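Local coordinates for major capsid protein P2 (Pseudoalteromonas phage pm2, PDB 2VVF) that builds the protein shell of a lipid-containing marine bacteriophage as its trimeric, double jelly-roll major capsid protein, at residues N63-I66 with L67-T70; T96-V99 with Q100-M103; K152-N156 with G157-I161; F187-G191 with T192-D196; N203-I206 with L207-G211. All coordinates share one frame; numbering follows the deposited sequence.

Contact 1: N63-I66 with L67-T70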
loop_
_atom_site.group_PDB
_atom_site.type_symbol
_atom_site.label_atom_id
_atom_site.label_comp_id
_atom_site.label_asym_id
_atom_site.label_seq_id
_atom_site.Cartn_x
_atom_site.Cartn_y
_atom_site.Cartn_z
ATOM N N ASN A 63 -25.765 -6.413 -2.729
ATOM C CA ASN A 63 -25.209 -5.116 -3.094
ATOM C C ASN A 63 -24.479 -4.469 -1.923
ATOM O O ASN A 63 -23.582 -3.649 -2.115
ATOM C CB ASN A 63 -26.304 -4.181 -3.606
ATOM C CG ASN A 63 -25.742 -2.923 -4.236
ATOM O OD1 ASN A 63 -24.860 -2.985 -5.090
ATOM N ND2 ASN A 63 -26.241 -1.770 -3.803
ATOM N N ASP A 64 -24.873 -4.840 -0.710
ATOM C CA ASP A 64 -24.250 -4.305 0.491
ATOM C C ASP A 64 -22.851 -4.887 0.671
ATOM O O ASP A 64 -21.986 -4.272 1.300
ATOM C CB ASP A 64 -25.116 -4.591 1.720
ATOM C CG ASP A 64 -26.207 -3.555 1.914
ATOM O OD1 ASP A 64 -27.333 -3.776 1.416
ATOM O OD2 ASP A 64 -25.932 -2.512 2.549
ATOM N N LEU A 65 -22.629 -6.070 0.104
ATOM C CA LEU A 65 -21.323 -6.713 0.173
ATOM C C LEU A 65 -20.403 -6.047 -0.846
ATOM O O LEU A 65 -19.196 -5.928 -0.631
ATOM C CB LEU A 65 -21.439 -8.210 -0.118
ATOM C CG LEU A 65 -20.125 -8.998 -0.153
ATOM C CD1 LEU A 65 -19.450 -9.002 1.210
ATOM C CD2 LEU A 65 -20.349 -10.418 -0.648
ATOM N N ILE A 66 -20.996 -5.596 -1.948
ATOM C CA ILE A 66 -20.256 -4.906 -2.998
ATOM C C ILE A 66 -19.800 -3.546 -2.476
ATOM O O ILE A 66 -18.686 -3.103 -2.753
ATOM C CB ILE A 66 -21.112 -4.742 -4.267
ATOM C CG1 ILE A 66 -21.273 -6.085 -4.984
ATOM C CG2 ILE A 66 -20.497 -3.703 -5.191
ATOM C CD1 ILE A 66 -22.246 -6.042 -6.143
ATOM N N LEU A 67 -20.674 -2.894 -1.713
ATOM C CA LEU A 67 -20.381 -1.589 -1.136
ATOM C C LEU A 67 -19.362 -1.716 -0.007
ATOM O O LEU A 67 -18.521 -0.839 0.192
ATOM C CB LEU A 67 -21.665 -0.934 -0.629
ATOM C CG LEU A 67 -22.699 -0.620 -1.714
ATOM C CD1 LEU A 67 -23.952 -0.012 -1.116
ATOM C CD2 LEU A 67 -22.103 0.297 -2.767
ATOM N N GLU A 68 -19.435 -2.822 0.724
ATOM C CA GLU A 68 -18.504 -3.081 1.813
ATOM C C GLU A 68 -17.085 -3.170 1.260
ATOM O O GLU A 68 -16.143 -2.643 1.852
ATOM C CB GLU A 68 -18.869 -4.390 2.515
ATOM C CG GLU A 68 -17.761 -4.972 3.376
ATOM C CD GLU A 68 -18.231 -6.161 4.188
ATOM O OE1 GLU A 68 -19.325 -6.074 4.784
ATOM O OE2 GLU A 68 -17.516 -7.185 4.216
ATOM N N ASN A 69 -16.942 -3.841 0.121
ATOM C CA ASN A 69 -15.642 -4.001 -0.521
ATOM C C ASN A 69 -15.190 -2.699 -1.178
ATOM O O ASN A 69 -14.006 -2.358 -1.151
ATOM C CB ASN A 69 -15.691 -5.128 -1.558
ATOM C CG ASN A 69 -15.915 -6.491 -0.928
ATOM O OD1 ASN A 69 -15.534 -6.729 0.220
ATOM N ND2 ASN A 69 -16.533 -7.396 -1.680
ATOM N N THR A 70 -16.142 -1.979 -1.767
ATOM C CA THR A 70 -15.853 -0.709 -2.426
ATOM C C THR A 70 -15.292 0.308 -1.435
ATOM O O THR A 70 -14.374 1.066 -1.758
ATOM C CB THR A 70 -17.101 -0.149 -3.136
ATOM O OG1 THR A 70 -17.619 -1.126 -4.047
ATOM C CG2 THR A 70 -16.759 1.118 -3.902
#
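The peptide carbonyl of Ile66 is approached from both faces of its plane by Thr70, whose OG1 comes from one side and whose N comes from the other. In the Asn63 amide, ND2 lies 3.9 Å from Leu67 CD1 as the two side chains pass at a slant. The Asn69 amide leans back on Leu65, its ND2 3.2 Å from Leu65 O but too poorly angled to bond. These residues belong to helix 63-71, which follows strand 54-59 in the N-terminal jelly roll of the double jelly-roll subunit. The four i to i+4 backbone bonds begun by Asn63 to Ile66 are all made, among them Glu68 N to Asp64 O at 3.0 Å. Leu65 turns to Val81, Phe83 and Tyr59, fixing the helix on the neighbouring strands, while its CD1 passes 4.0 Å from Glu68 OE2. The polar ends are taken up by neighbouring parts of the fold: Asp64 makes a salt bridge with Lys178 in the C-terminal half, Glu68 bonds Tyr59, and the Asn69 amide is held by Arg74 and by the carbonyl of Ser82. In Thr70 the hydroxyl sits beside its own backbone N (chi1 -55°), which folds it back over the preceding turn. There Thr70 OG1 donates to Ile66 O at 2.6 Å, from a point 36° out of the carbonyl plane.

Contact 2: T96-V99 with Q100-M103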
loop_
_atom_site.group_PDB
_atom_site.type_symbol
_atom_site.label_atom_id
_atom_site.label_comp_id
_atom_site.label_asym_id
_atom_site.label_seq_id
_atom_site.Cartn_x
_atom_site.Cartn_y
_atom_site.Cartn_z
ATOM N N THR A 96 2.816 -9.059 12.888
ATOM C CA THR A 96 2.935 -8.665 11.490
ATOM C C THR A 96 1.570 -8.334 10.899
ATOM O O THR A 96 0.540 -8.784 11.403
ATOM C CB THR A 96 3.662 -9.737 10.659
ATOM O OG1 THR A 96 2.930 -10.968 10.716
ATOM C CG2 THR A 96 5.064 -9.959 11.196
ATOM N N ASP A 97 1.569 -7.547 9.830
ATOM C CA ASP A 97 0.330 -7.172 9.162
ATOM C C ASP A 97 -0.401 -8.425 8.690
ATOM O O ASP A 97 -1.622 -8.533 8.818
ATOM C CB ASP A 97 0.619 -6.259 7.967
ATOM C CG ASP A 97 1.122 -4.888 8.384
ATOM O OD1 ASP A 97 1.281 -4.651 9.601
ATOM O OD2 ASP A 97 1.361 -4.047 7.492
ATOM N N LEU A 98 0.358 -9.374 8.153
ATOM C CA LEU A 98 -0.204 -10.624 7.652
ATOM C C LEU A 98 -0.977 -11.376 8.732
ATOM O O LEU A 98 -2.053 -11.918 8.478
ATOM C CB LEU A 98 0.902 -11.515 7.078
ATOM C CG LEU A 98 1.282 -11.293 5.612
ATOM C CD1 LEU A 98 2.398 -12.238 5.195
ATOM C CD2 LEU A 98 0.070 -11.453 4.707
ATOM N N VAL A 99 -0.422 -11.411 9.939
ATOM C CA VAL A 99 -1.067 -12.095 11.054
ATOM C C VAL A 99 -2.365 -11.395 11.442
ATOM O O VAL A 99 -3.370 -12.043 11.735
ATOM C CB VAL A 99 -0.117 -12.227 12.265
ATOM C CG1 VAL A 99 -0.892 -12.610 13.516
ATOM C CG2 VAL A 99 0.976 -13.242 11.978
ATOM N N GLN A 100 -2.337 -10.066 11.437
ATOM C CA GLN A 100 -3.504 -9.266 11.792
ATOM C C GLN A 100 -4.623 -9.379 10.761
ATOM O O GLN A 100 -5.803 -9.266 11.099
ATOM C CB GLN A 100 -3.107 -7.800 11.983
ATOM C CG GLN A 100 -4.053 -7.008 12.871
ATOM C CD GLN A 100 -4.441 -7.762 14.128
ATOM O OE1 GLN A 100 -5.340 -8.603 14.109
ATOM N NE2 GLN A 100 -3.764 -7.463 15.230
ATOM N N GLN A 101 -4.249 -9.598 9.502
ATOM C CA GLN A 101 -5.228 -9.731 8.426
ATOM C C GLN A 101 -5.828 -11.132 8.393
ATOM O O GLN A 101 -7.046 -11.295 8.301
ATOM C CB GLN A 101 -4.590 -9.415 7.073
ATOM C CG GLN A 101 -3.892 -8.073 7.008
ATOM C CD GLN A 101 -2.888 -7.995 5.874
ATOM O OE1 GLN A 101 -2.752 -8.927 5.084
ATOM N NE2 GLN A 101 -2.171 -6.882 5.795
ATOM N N ARG A 102 -4.963 -12.140 8.454
ATOM C CA ARG A 102 -5.392 -13.536 8.411
ATOM C C ARG A 102 -6.180 -13.944 9.651
ATOM O O ARG A 102 -6.920 -14.928 9.630
ATOM C CB ARG A 102 -4.183 -14.461 8.232
ATOM C CG ARG A 102 -3.326 -14.143 7.015
ATOM C CD ARG A 102 -1.997 -14.876 7.072
ATOM N NE ARG A 102 -1.426 -15.073 5.744
ATOM C CZ ARG A 102 -0.189 -15.505 5.522
ATOM N NH1 ARG A 102 0.250 -15.655 4.280
ATOM N NH2 ARG A 102 0.608 -15.784 6.544
ATOM N N MET A 103 -6.017 -13.189 10.731
ATOM C CA MET A 103 -6.708 -13.487 11.981
ATOM C C MET A 103 -8.227 -13.409 11.852
ATOM O O MET A 103 -8.956 -13.841 12.743
ATOM C CB MET A 103 -6.212 -12.562 13.096
ATOM C CG MET A 103 -7.313 -11.887 13.894
ATOM S SD MET A 103 -6.647 -10.862 15.228
ATOM C CE MET A 103 -7.771 -9.469 15.179
#
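Helix 97-102 is a short, N-capped helix at the trimer interface, and along it Leu98 and Arg102 lie alongside each other, pointing the same way. Leu98 CD2 rests over one face of the Arg102 guanidinium, 3.9 Å above its plane and displaced toward the rim. The arginine chain is extended from CG to NE, and its CG passes 3.0 Å from Leu98 O, the same carbonyl that accepts from Arg102 N at 2.9 Å in a nearly straight bond (167°). Beyond the leucine, Arg102 NH1 makes salt bridges to Asp228 and Glu226 of the second subunit, so a leucine methyl covers one face of a charge that serves the interface. Gln101, next to Arg102, leans back one turn over Asp97: its NE2 is 3.6 Å from Asp97 CB, while that amide nitrogen is bonded to Met90 O. The Asp97 carboxylate is gripped by Gly92 N and by two lysines, Lys91 of its own chain and Lys91 of the second subunit, an environment that would be expected to stabilise its negative charge. At the start of the helix Thr96 OG1 accepts from Val99 N at 3.5 Å, a weak bond, and the same hydroxyl also pairs with Val93 O of the second subunit. A threonine N-cap that opens a short helix of under two turns is joined here to the subunit boundary of a trimeric double jelly-roll capsid protein.

Contact 3: K152-N156 with G157-I161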
loop_
_atom_site.group_PDB
_atom_site.type_symbol
_atom_site.label_atom_id
_atom_site.label_comp_id
_atom_site.label_asym_id
_atom_site.label_seq_id
_atom_site.Cartn_x
_atom_site.Cartn_y
_atom_site.Cartn_z
ATOM N N LYS A 152 -33.566 2.272 12.427
ATOM C CA LYS A 152 -34.008 3.285 13.371
ATOM C C LYS A 152 -34.533 4.525 12.663
ATOM O O LYS A 152 -34.125 4.832 11.544
ATOM C CB LYS A 152 -32.875 3.651 14.331
ATOM C CG LYS A 152 -32.919 2.893 15.645
ATOM C CD LYS A 152 -31.625 2.148 15.900
ATOM C CE LYS A 152 -31.863 0.921 16.762
ATOM N NZ LYS A 152 -31.005 0.920 17.976
ATOM N N GLN A 153 -35.447 5.226 13.322
ATOM C CA GLN A 153 -36.046 6.424 12.752
ATOM C C GLN A 153 -35.197 7.663 12.989
ATOM O O GLN A 153 -34.757 7.930 14.109
ATOM C CB GLN A 153 -37.454 6.641 13.310
ATOM C CG GLN A 153 -38.204 7.797 12.666
ATOM C CD GLN A 153 -38.655 7.483 11.254
ATOM O OE1 GLN A 153 -38.545 6.348 10.792
ATOM N NE2 GLN A 153 -39.169 8.492 10.559
ATOM N N LEU A 154 -34.978 8.420 11.920
ATOM C CA LEU A 154 -34.215 9.655 12.003
ATOM C C LEU A 154 -35.185 10.801 11.823
ATOM O O LEU A 154 -36.144 10.712 11.060
ATOM C CB LEU A 154 -33.144 9.715 10.914
ATOM C CG LEU A 154 -31.879 8.900 11.177
ATOM C CD1 LEU A 154 -30.805 9.237 10.156
ATOM C CD2 LEU A 154 -31.375 9.122 12.596
ATOM N N ASN A 155 -34.950 11.881 12.547
ATOM C CA ASN A 155 -35.824 13.018 12.436
ATOM C C ASN A 155 -35.110 14.098 11.690
ATOM O O ASN A 155 -33.885 14.062 11.508
ATOM C CB ASN A 155 -36.153 13.572 13.811
ATOM C CG ASN A 155 -36.716 12.537 14.727
ATOM O OD1 ASN A 155 -36.115 12.199 15.753
ATOM N ND2 ASN A 155 -37.843 11.960 14.330
ATOM N N ASN A 156 -35.878 15.114 11.345
ATOM C CA ASN A 156 -35.305 16.276 10.741
ATOM C C ASN A 156 -35.027 17.161 11.960
ATOM O O ASN A 156 -35.939 17.712 12.597
ATOM C CB ASN A 156 -36.283 16.930 9.784
ATOM C CG ASN A 156 -35.943 18.363 9.533
ATOM O OD1 ASN A 156 -34.763 18.722 9.439
ATOM N ND2 ASN A 156 -36.964 19.215 9.482
ATOM N N GLY A 157 -33.757 17.185 12.333
ATOM C CA GLY A 157 -33.288 17.883 13.514
ATOM C C GLY A 157 -32.229 16.960 14.112
ATOM O O GLY A 157 -31.303 16.543 13.417
ATOM N N THR A 158 -32.400 16.587 15.375
ATOM C CA THR A 158 -31.431 15.725 16.040
ATOM C C THR A 158 -32.024 14.424 16.566
ATOM O O THR A 158 -32.972 14.436 17.350
ATOM C CB THR A 158 -30.716 16.479 17.178
ATOM O OG1 THR A 158 -30.006 17.600 16.642
ATOM C CG2 THR A 158 -29.747 15.563 17.894
ATOM N N THR A 159 -31.415 13.306 16.184
ATOM C CA THR A 159 -31.840 11.996 16.660
ATOM C C THR A 159 -30.701 11.348 17.435
ATOM O O THR A 159 -29.532 11.508 17.085
ATOM C CB THR A 159 -32.305 11.085 15.513
ATOM O OG1 THR A 159 -33.089 11.842 14.582
ATOM C CG2 THR A 159 -33.141 9.939 16.062
ATOM N N GLU A 160 -31.043 10.612 18.488
ATOM C CA GLU A 160 -30.042 9.935 19.303
ATOM C C GLU A 160 -30.290 8.429 19.356
ATOM O O GLU A 160 -31.403 7.981 19.627
ATOM C CB GLU A 160 -30.022 10.516 20.717
ATOM C CG GLU A 160 -29.568 11.965 20.782
ATOM C CD GLU A 160 -29.246 12.410 22.194
ATOM O OE1 GLU A 160 -28.926 11.547 23.035
ATOM O OE2 GLU A 160 -29.322 13.625 22.468
ATOM N N ILE A 161 -29.244 7.654 19.085
ATOM C CA ILE A 161 -29.332 6.198 19.097
ATOM C C ILE A 161 -28.369 5.620 20.131
ATOM O O ILE A 161 -27.161 5.566 19.903
ATOM C CB ILE A 161 -29.064 5.616 17.700
ATOM C CG1 ILE A 161 -30.080 6.164 16.697
ATOM C CG2 ILE A 161 -29.097 4.095 17.740
ATOM C CD1 ILE A 161 -29.545 6.281 15.287
#
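Thr159 faces the end of strand 143-154, and each of its side-chain atoms meets a different neighbour there. Its CB lies 3.6 Å from Leu154 CD2, the two side chains crossing at about a right angle. From CB the hydroxyl turns to the side of its own backbone N (chi1 -41°), and Thr159 OG1 accepts a nearly straight bond from Asn155 N, at 2.8 Å and 165°. The methyl CG2, on the side of its own carbonyl carbon, comes 3.2 Å from Gln153 O. Further along, Ile161 CG2 touches Lys152 CD at 3.7 Å, and the bent lysine chain carries NZ past the same methyl to a salt bridge with Asp163. Leu154 CD2 also reaches Ile161 CD1 at 4.3 Å, and both residues pack on Ile246 in the interior. At the corner Gly157 has a backbone shape that would press a CB against the preceding carbonyl oxygen. The two strands run nearly antiparallel without pairing: the first bonds to strand 252-263, the second to strand 242-248. Such a tight corner, carrying the chain from one sheet of the sandwich to the other, is the B-to-C connection of a jelly roll.

Contact 4: F187-G191 with T192-D196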
loop_
_atom_site.group_PDB
_atom_site.type_symbol
_atom_site.label_atom_id
_atom_site.label_comp_id
_atom_site.label_asym_id
_atom_site.label_seq_id
_atom_site.Cartn_x
_atom_site.Cartn_y
_atom_site.Cartn_z
ATOM N N PHE A 187 -20.293 10.923 18.172
ATOM C CA PHE A 187 -20.225 9.648 18.869
ATOM C C PHE A 187 -19.599 9.813 20.246
ATOM O O PHE A 187 -18.551 10.437 20.389
ATOM C CB PHE A 187 -19.441 8.619 18.052
ATOM C CG PHE A 187 -19.299 7.288 18.734
ATOM C CD1 PHE A 187 -20.348 6.381 18.741
ATOM C CD2 PHE A 187 -18.123 6.949 19.386
ATOM C CE1 PHE A 187 -20.222 5.157 19.377
ATOM C CE2 PHE A 187 -17.990 5.729 20.023
ATOM C CZ PHE A 187 -19.041 4.830 20.017
ATOM N N GLN A 188 -20.246 9.255 21.260
ATOM C CA GLN A 188 -19.730 9.354 22.617
ATOM C C GLN A 188 -19.959 8.092 23.434
ATOM O O GLN A 188 -20.900 7.336 23.191
ATOM C CB GLN A 188 -20.319 10.565 23.335
ATOM C CG GLN A 188 -21.833 10.589 23.381
ATOM C CD GLN A 188 -22.367 11.708 24.251
ATOM O OE1 GLN A 188 -22.452 12.859 23.819
ATOM N NE2 GLN A 188 -22.715 11.378 25.489
ATOM N N ILE A 189 -19.078 7.871 24.401
ATOM C CA ILE A 189 -19.166 6.720 25.285
ATOM C C ILE A 189 -18.970 7.211 26.711
ATOM O O ILE A 189 -17.899 7.702 27.063
ATOM C CB ILE A 189 -18.118 5.648 24.923
ATOM C CG1 ILE A 189 -18.347 5.133 23.500
ATOM C CG2 ILE A 189 -18.163 4.499 25.921
ATOM C CD1 ILE A 189 -17.239 4.242 22.988
ATOM N N ASP A 190 -20.018 7.105 27.521
ATOM C CA ASP A 190 -19.954 7.550 28.908
ATOM C C ASP A 190 -19.672 9.047 29.000
ATOM O O ASP A 190 -18.842 9.485 29.800
ATOM C CB ASP A 190 -18.881 6.768 29.673
ATOM C CG ASP A 190 -19.264 5.317 29.896
ATOM O OD1 ASP A 190 -20.475 5.011 29.883
ATOM O OD2 ASP A 190 -18.355 4.484 30.089
ATOM N N GLY A 191 -20.363 9.827 28.176
ATOM C CA GLY A 191 -20.199 11.277 28.173
ATOM C C GLY A 191 -19.007 11.745 27.340
ATOM O O GLY A 191 -19.018 12.847 26.794
ATOM N N THR A 192 -17.978 10.909 27.254
ATOM C CA THR A 192 -16.780 11.251 26.491
ATOM C C THR A 192 -17.065 11.313 24.994
ATOM O O THR A 192 -17.518 10.337 24.396
ATOM C CB THR A 192 -15.620 10.292 26.800
ATOM O OG1 THR A 192 -15.240 10.429 28.174
ATOM C CG2 THR A 192 -14.425 10.600 25.912
ATOM N N LYS A 193 -16.793 12.467 24.394
ATOM C CA LYS A 193 -17.028 12.668 22.970
ATOM C C LYS A 193 -15.826 12.239 22.135
ATOM O O LYS A 193 -14.924 13.033 21.868
ATOM C CB LYS A 193 -17.362 14.137 22.692
ATOM C CG LYS A 193 -18.467 14.341 21.675
ATOM C CD LYS A 193 -18.788 15.816 21.500
ATOM C CE LYS A 193 -19.097 16.475 22.834
ATOM N NZ LYS A 193 -19.762 17.795 22.657
ATOM N N TRP A 194 -15.828 10.980 21.712
ATOM C CA TRP A 194 -14.740 10.442 20.907
ATOM C C TRP A 194 -14.764 10.996 19.488
ATOM O O TRP A 194 -13.728 11.107 18.829
ATOM C CB TRP A 194 -14.784 8.917 20.908
ATOM C CG TRP A 194 -14.357 8.348 22.220
ATOM C CD1 TRP A 194 -15.165 7.899 23.224
ATOM C CD2 TRP A 194 -13.017 8.272 22.719
ATOM N NE1 TRP A 194 -14.408 7.505 24.302
ATOM C CE2 TRP A 194 -13.085 7.721 24.015
ATOM C CE3 TRP A 194 -11.765 8.587 22.185
ATOM C CZ2 TRP A 194 -11.948 7.476 24.780
ATOM C CZ3 TRP A 194 -10.638 8.343 22.948
ATOM C CH2 TRP A 194 -10.737 7.798 24.232
ATOM N N ARG A 195 -15.955 11.361 19.033
ATOM C CA ARG A 195 -16.125 11.947 17.714
ATOM C C ARG A 195 -17.027 13.166 17.855
ATOM O O ARG A 195 -18.221 13.043 18.118
ATOM C CB ARG A 195 -16.738 10.939 16.739
ATOM C CG ARG A 195 -15.889 9.699 16.510
ATOM C CD ARG A 195 -14.850 9.933 15.427
ATOM N NE ARG A 195 -13.905 8.824 15.325
ATOM C CZ ARG A 195 -13.758 8.066 14.243
ATOM N NH1 ARG A 195 -14.494 8.296 13.166
ATOM N NH2 ARG A 195 -12.875 7.077 14.237
ATOM N N ASP A 196 -16.432 14.345 17.732
ATOM C CA ASP A 196 -17.181 15.585 17.846
ATOM C C ASP A 196 -18.268 15.602 16.781
ATOM O O ASP A 196 -18.267 14.775 15.869
ATOM C CB ASP A 196 -16.242 16.775 17.642
ATOM C CG ASP A 196 -16.355 17.803 18.748
ATOM O OD1 ASP A 196 -17.392 17.818 19.442
ATOM O OD2 ASP A 196 -15.410 18.604 18.915
#
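Phe187 and Arg195 form the tight end of a beta hairpin in the C-terminal jelly roll, where Trp194 and Arg195 both face Phe187 in a classic beta bulge. Phe187 N bonds Arg195 O at 3.0 Å, in the carbonyl plane, and Phe187 CB lies 3.8 Å from Arg195 CB. With its CG anti to the backbone N (chi1 178°), the Phe187 ring sets its edge beside Trp194 CB, 4.2 Å from CD2, and Ile189 CB meets the edge of the indole. That side is closed by Leu242, Leu244 and Val233, and by N-terminal residues of the third subunit, whose Phe4 takes a cation-pi contact from Arg195; Arg195 NH2 also bonds the carbonyl of Asp222 in its own chain. The turn end is more exposed. Asp190 and Gly191 occupy the corners of a type I' turn, with Asp190 OD1 bonded to Gln240 N and Asp241 N. On the face shared with Gln188, the bent Lys193 chain brings NZ to 4.0 Å from Asp196 OD1, a long salt bridge. Thr192 CG2 lies over one face of the Trp194 ring. The turn closes with Thr192 N donating to Ile189 O at 3.2 Å, from 64° out of the carbonyl plane.

Contact 5: N203-I206 with L207-G211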
loop_
_atom_site.group_PDB
_atom_site.type_symbol
_atom_site.label_atom_id
_atom_site.label_comp_id
_atom_site.label_asym_id
_atom_site.label_seq_id
_atom_site.Cartn_x
_atom_site.Cartn_y
_atom_site.Cartn_z
ATOM N N ASN A 203 -16.101 14.566 7.872
ATOM C CA ASN A 203 -15.979 13.145 8.180
ATOM C C ASN A 203 -15.536 12.383 6.936
ATOM O O ASN A 203 -14.662 11.515 7.002
ATOM C CB ASN A 203 -17.318 12.594 8.677
ATOM C CG ASN A 203 -17.247 11.120 9.025
ATOM O OD1 ASN A 203 -16.724 10.745 10.074
ATOM N ND2 ASN A 203 -17.771 10.276 8.144
ATOM N N ASP A 204 -16.146 12.715 5.804
ATOM C CA ASP A 204 -15.834 12.069 4.535
ATOM C C ASP A 204 -14.409 12.365 4.071
ATOM O O ASP A 204 -13.799 11.562 3.364
ATOM C CB ASP A 204 -16.845 12.482 3.464
ATOM C CG ASP A 204 -18.224 11.886 3.703
ATOM O OD1 ASP A 204 -18.419 11.236 4.754
ATOM O OD2 ASP A 204 -19.110 12.065 2.840
ATOM N N TYR A 205 -13.883 13.518 4.475
ATOM C CA TYR A 205 -12.524 13.899 4.106
ATOM C C TYR A 205 -11.523 13.020 4.845
ATOM O O TYR A 205 -10.535 12.565 4.268
ATOM C CB TYR A 205 -12.271 15.378 4.418
ATOM C CG TYR A 205 -10.826 15.799 4.267
ATOM C CD1 TYR A 205 -10.272 16.020 3.012
ATOM C CD2 TYR A 205 -10.012 15.967 5.378
ATOM C CE1 TYR A 205 -8.949 16.398 2.869
ATOM C CE2 TYR A 205 -8.689 16.345 5.247
ATOM C CZ TYR A 205 -8.162 16.560 3.991
ATOM O OH TYR A 205 -6.846 16.935 3.857
ATOM N N ILE A 206 -11.789 12.771 6.123
ATOM C CA ILE A 206 -10.916 11.926 6.929
ATOM C C ILE A 206 -10.940 10.495 6.400
ATOM O O ILE A 206 -9.907 9.827 6.342
ATOM C CB ILE A 206 -11.286 11.984 8.422
ATOM C CG1 ILE A 206 -11.183 13.420 8.941
ATOM C CG2 ILE A 206 -10.377 11.074 9.224
ATOM C CD1 ILE A 206 -11.861 13.639 10.278
ATOM N N LEU A 207 -12.121 10.033 6.001
ATOM C CA LEU A 207 -12.270 8.687 5.460
ATOM C C LEU A 207 -11.383 8.526 4.229
ATOM O O LEU A 207 -10.562 7.612 4.158
ATOM C CB LEU A 207 -13.730 8.415 5.088
ATOM C CG LEU A 207 -14.714 8.113 6.221
ATOM C CD1 LEU A 207 -16.138 8.101 5.692
ATOM C CD2 LEU A 207 -14.380 6.793 6.901
ATOM N N GLU A 208 -11.558 9.420 3.260
ATOM C CA GLU A 208 -10.773 9.390 2.031
ATOM C C GLU A 208 -9.287 9.553 2.333
ATOM O O GLU A 208 -8.433 9.045 1.607
ATOM C CB GLU A 208 -11.226 10.503 1.085
ATOM C CG GLU A 208 -12.652 10.356 0.586
ATOM C CD GLU A 208 -13.062 11.484 -0.338
ATOM O OE1 GLU A 208 -12.958 12.658 0.073
ATOM O OE2 GLU A 208 -13.479 11.196 -1.479
ATOM N N GLN A 209 -8.988 10.274 3.408
ATOM C CA GLN A 209 -7.611 10.515 3.820
ATOM C C GLN A 209 -6.903 9.207 4.157
ATOM O O GLN A 209 -5.671 9.138 4.167
ATOM C CB GLN A 209 -7.587 11.448 5.032
ATOM C CG GLN A 209 -6.279 12.187 5.231
ATOM C CD GLN A 209 -6.221 12.894 6.570
ATOM O OE1 GLN A 209 -5.829 12.310 7.579
ATOM N NE2 GLN A 209 -6.638 14.153 6.591
ATOM N N TYR A 210 -7.687 8.170 4.438
ATOM C CA TYR A 210 -7.129 6.868 4.791
ATOM C C TYR A 210 -7.346 5.791 3.729
ATOM O O TYR A 210 -7.303 4.598 4.025
ATOM C CB TYR A 210 -7.627 6.415 6.165
ATOM C CG TYR A 210 -7.056 7.240 7.291
ATOM C CD1 TYR A 210 -5.855 6.890 7.892
ATOM C CD2 TYR A 210 -7.676 8.414 7.699
ATOM C CE1 TYR A 210 -5.308 7.661 8.898
ATOM C CE2 TYR A 210 -7.136 9.194 8.704
ATOM C CZ TYR A 210 -5.952 8.811 9.300
ATOM O OH TYR A 210 -5.412 9.581 10.302
ATOM N N GLY A 211 -7.545 6.225 2.487
ATOM C CA GLY A 211 -7.710 5.307 1.361
ATOM C C GLY A 211 -9.088 4.659 1.253
ATOM O O GLY A 211 -9.261 3.687 0.515
#
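The Gln209 amide stands almost perpendicular to the Tyr205 ring, the planes 88° apart, with NE2 only 3.3 Å from Tyr205 CE2. Its approach to the ring is oblique, and its hydrogen bonds lie across the subunit boundary: NE2 to Asp33 and OE1 to Gln134 of the third subunit. With CG opposite the backbone N (chi1 -158°) and the chain extended beyond it, Gln209 runs back toward Tyr205, whose OH bonds Ser82 of that same third subunit. Both residues lie on helix 200-209 of the C-terminal jelly roll, which is thus clamped against a neighbour in the trimer. A Schellman motif ends it, Gly211 taking the left-handed C' position and its N bonding Glu208 O at 3.1 Å. Just before this glycine, Tyr210 lies beside Ile206: CE2 is 3.8 Å from Ile206 CG2, and the ring edge brings CD2 to 3.0 Å from Ile206 O, in the plane of the ring. On the inner side Leu207 CD1 approaches Asn203 ND2 at 3.7 Å, an amide held by the carbonyl of Thr220. Glu208 N donates to Asp204 O at 3.1 Å, a nearly linear bond at 172°.

How the contacts relate
Contact 1 lies deepest, about 9 Å from the chain centre, and spends its polar groups within its own chain, one bridging the two jelly rolls. Contacts 3 and 4 are the more superficial, each with several exposed residues, where contacts 1 and 5 have none. Both reach one four-stranded sheet, contact 3 through one outermost strand, contact 4 through the other and its inner neighbour; contact 3 is stitched by a threonine hydroxyl, contact 4 is a hydrogen-bonded hairpin. Strand 192-199 is followed directly in the chain by the helix of contact 5, and both meet the third subunit, whereas contact 2 meets the second. The helices differ: intersubunit salt bridges in contact 2, aromatic and amide groups in contact 5.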